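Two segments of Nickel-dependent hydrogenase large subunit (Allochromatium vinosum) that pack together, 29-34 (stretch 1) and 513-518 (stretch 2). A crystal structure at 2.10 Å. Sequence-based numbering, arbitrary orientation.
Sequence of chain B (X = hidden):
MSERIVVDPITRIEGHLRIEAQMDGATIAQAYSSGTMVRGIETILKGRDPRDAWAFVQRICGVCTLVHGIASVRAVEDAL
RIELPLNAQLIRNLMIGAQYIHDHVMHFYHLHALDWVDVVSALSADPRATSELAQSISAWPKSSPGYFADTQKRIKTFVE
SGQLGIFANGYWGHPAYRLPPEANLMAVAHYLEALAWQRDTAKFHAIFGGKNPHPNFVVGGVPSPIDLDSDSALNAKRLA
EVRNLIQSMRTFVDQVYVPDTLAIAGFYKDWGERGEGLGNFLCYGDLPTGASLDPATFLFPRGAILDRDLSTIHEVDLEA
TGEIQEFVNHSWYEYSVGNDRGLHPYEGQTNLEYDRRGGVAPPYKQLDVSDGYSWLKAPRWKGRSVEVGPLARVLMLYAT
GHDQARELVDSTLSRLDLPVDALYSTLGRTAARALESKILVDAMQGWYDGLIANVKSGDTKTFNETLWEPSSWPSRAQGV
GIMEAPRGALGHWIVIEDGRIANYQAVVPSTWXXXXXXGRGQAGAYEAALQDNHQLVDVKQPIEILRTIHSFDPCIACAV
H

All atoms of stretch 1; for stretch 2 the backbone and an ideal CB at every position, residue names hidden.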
# COMPACT_ATOMS: atom_id res chain seq x y z
N ALA B 29 14.59 21.94 15.17
CA ALA B 29 15.02 23.13 14.39
C ALA B 29 15.05 22.84 12.88
O ALA B 29 14.53 23.64 12.10
CB ALA B 29 16.39 23.67 14.87
N GLN B 30 15.62 21.71 12.47
CA GLN B 30 15.56 21.26 11.06
C GLN B 30 15.26 19.77 11.06
O GLN B 30 15.81 19.01 11.89
CB GLN B 30 16.88 21.49 10.30
CG GLN B 30 17.31 22.95 9.99
CD GLN B 30 16.49 23.64 8.87
OE1 GLN B 30 15.54 24.39 9.16
NE2 GLN B 30 16.87 23.43 7.59
N ALA B 31 14.43 19.34 10.11
CA ALA B 31 14.18 17.91 9.93
C ALA B 31 14.59 17.47 8.51
O ALA B 31 14.50 18.24 7.53
CB ALA B 31 12.69 17.62 10.19
N TYR B 32 14.99 16.20 8.40
CA TYR B 32 15.40 15.61 7.11
C TYR B 32 14.69 14.26 6.96
O TYR B 32 14.63 13.47 7.93
CB TYR B 32 16.93 15.42 7.02
CG TYR B 32 17.64 16.71 7.24
CD1 TYR B 32 18.07 17.49 6.15
CD2 TYR B 32 17.87 17.18 8.54
CE1 TYR B 32 18.70 18.71 6.35
CE2 TYR B 32 18.52 18.41 8.76
CZ TYR B 32 18.91 19.16 7.65
OH TYR B 32 19.57 20.37 7.84
N SER B 33 14.06 14.08 5.79
CA SER B 33 13.28 12.89 5.43
C SER B 33 14.09 12.08 4.39
O SER B 33 14.49 12.62 3.33
CB SER B 33 11.95 13.30 4.80
OG SER B 33 11.28 12.11 4.39
N SER B 34 14.38 10.83 4.70
CA SER B 34 15.21 10.00 3.86
C SER B 34 14.60 8.62 3.60
O SER B 34 14.38 7.87 4.54
CB SER B 34 16.55 9.77 4.57
OG SER B 34 17.31 8.86 3.78
N UNK B 513 5.19 14.28 -0.76
CA UNK B 513 5.17 14.67 0.67
C UNK B 513 6.49 14.40 1.40
O UNK B 513 6.93 15.18 2.25
CB UNK B 513 4.05 13.92 1.39
N UNK B 514 7.09 13.24 1.13
CA UNK B 514 8.26 12.77 1.90
C UNK B 514 9.60 13.17 1.24
O UNK B 514 10.71 12.85 1.75
CB UNK B 514 8.20 11.25 2.05
N UNK B 515 9.53 13.73 0.04
CA UNK B 515 10.73 13.95 -0.77
C UNK B 515 11.59 15.02 -0.10
O UNK B 515 11.11 15.79 0.73
CB UNK B 515 10.36 14.36 -2.20
N UNK B 516 12.88 15.07 -0.45
CA UNK B 516 13.76 15.92 0.36
C UNK B 516 13.80 17.35 -0.18
O UNK B 516 12.91 17.77 -0.96
CB UNK B 516 15.17 15.34 0.40
N UNK B 517 14.82 18.09 0.24
CA UNK B 517 15.01 19.48 -0.18
C UNK B 517 15.39 19.59 -1.64
O UNK B 517 15.88 18.62 -2.21
CB UNK B 517 16.08 20.15 0.68
N UNK B 518 15.18 20.79 -2.21
CA UNK B 518 15.52 21.10 -3.59
C UNK B 518 16.70 22.08 -3.60
O UNK B 518 17.37 22.25 -2.57
CB UNK B 518 14.32 21.68 -4.33

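Stretch 1 is a strand: the CA-to-CB bonds of Gln-30 and Ser-33 point toward stretch 2, those of Ala-31 and Tyr-32 sideways, and that of Ser-34 away. What it offers a partner is therefore a serine hydroxyl, the carbonyl oxygens of Ala-31 and Ser-33, and the ring of Tyr-32.

Position 513 has helical backbone angles, and its ideal CB has nothing of stretch 1 within 5.5 Å. Stretch 1 places no restriction here, so almost any residue compatible with a helix would do. The residue is Asn-513, whose amide is hydrogen-bonded elsewhere in the structure.

Position 514 is still helical, with phi/psi of -94/-7, and its CB points sideways, 4.0 Å from OG of Ser-33. The main attraction, however, is its backbone carbonyl, available to any residue type: OG of Ser-33 donates a hydrogen bond to O of 514 at 2.8 Å. A small side chain such as alanine or serine suits a CB this close to the hydroxyl. The residue is Ala-514, whose methyl group lies against the serine without competing for its hydroxyl. A water bridges the two carbonyls, donating to O of Ser-33 at 2.5 Å and to O of Ala-514 at 2.7 Å.

At 515 the chain leaves helical angles, with phi/psi of -68/161, a region open to all residue types. The ideal CB points away from stretch 1 and finds none of its atoms within 5.5 Å, so the contact does not specify the residue. It is Gly-515, without a side chain, although these angles do not demand glycine.

Position 516 makes the closest CA approach between the stretches, its CA 5.9 Å from CA of Ser-33. Its CB points sideways, 4.1 Å from O of Ser-33, and phi is -89°. A compact aliphatic residue would fit, and proline is possible because phi is near the range its ring allows; serine or threonine could also be considered. The residue is Pro-516, whose CB packs against that carbonyl oxygen while its ring restricts rotation about phi.

Position 517 is the hardest to judge from CB alone, since the ideal CB points sideways and reaches nothing of stretch 1 within 5.5 Å. Farther off, however, wait a carbonyl acceptor, O of Ala-31, and the aromatic ring of Tyr-32. A short side chain would leave both unused; a long donor, lysine or arginine, could reach them, and arginine's flat guanidinium can serve both at once. The residue is Arg-517, with chi2 and chi3 both t. Its NH1 donates to O of Ala-31 at 2.7 Å, and NH2 adds a weak bond to the same oxygen at 3.1 Å. The guanidinium also stacks on Tyr-32, planes 26° apart, with CZ of Arg-517 4.3 Å from the centroid of the Tyr-32 ring in an off-centre cation-pi contact.

Position 518 is out of reach, so stretch 1 leaves its identity open. The residue is Asp-518; OD2 is hydrogen-bonded elsewhere in the structure, and OD1 to a residue flanking one of the stretches.

Stretch 2, residues 513-518: NAGPRD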
# COMPACT_ATOMS: atom_id res chain seq x y z
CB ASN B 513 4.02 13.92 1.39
CG ASN B 513 2.65 14.40 0.93
OD1 ASN B 513 2.50 15.54 0.48
ND2 ASN B 513 1.64 13.57 1.11
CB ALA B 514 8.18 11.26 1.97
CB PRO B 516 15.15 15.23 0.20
CG PRO B 516 15.10 14.80 -1.29
CD PRO B 516 13.63 14.26 -1.45
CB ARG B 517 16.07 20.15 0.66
CG ARG B 517 15.59 20.54 2.06
CD ARG B 517 16.77 20.64 3.09
NE ARG B 517 16.34 21.19 4.41
CZ ARG B 517 15.63 20.51 5.33
NH1 ARG B 517 15.30 19.24 5.13
NH2 ARG B 517 15.26 21.10 6.49
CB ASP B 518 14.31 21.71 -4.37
CG ASP B 518 13.84 23.05 -3.78
OD1 ASP B 518 14.62 23.72 -3.06
OD2 ASP B 518 12.65 23.40 -3.95
O HOH W 1 13.27 12.11 1.16
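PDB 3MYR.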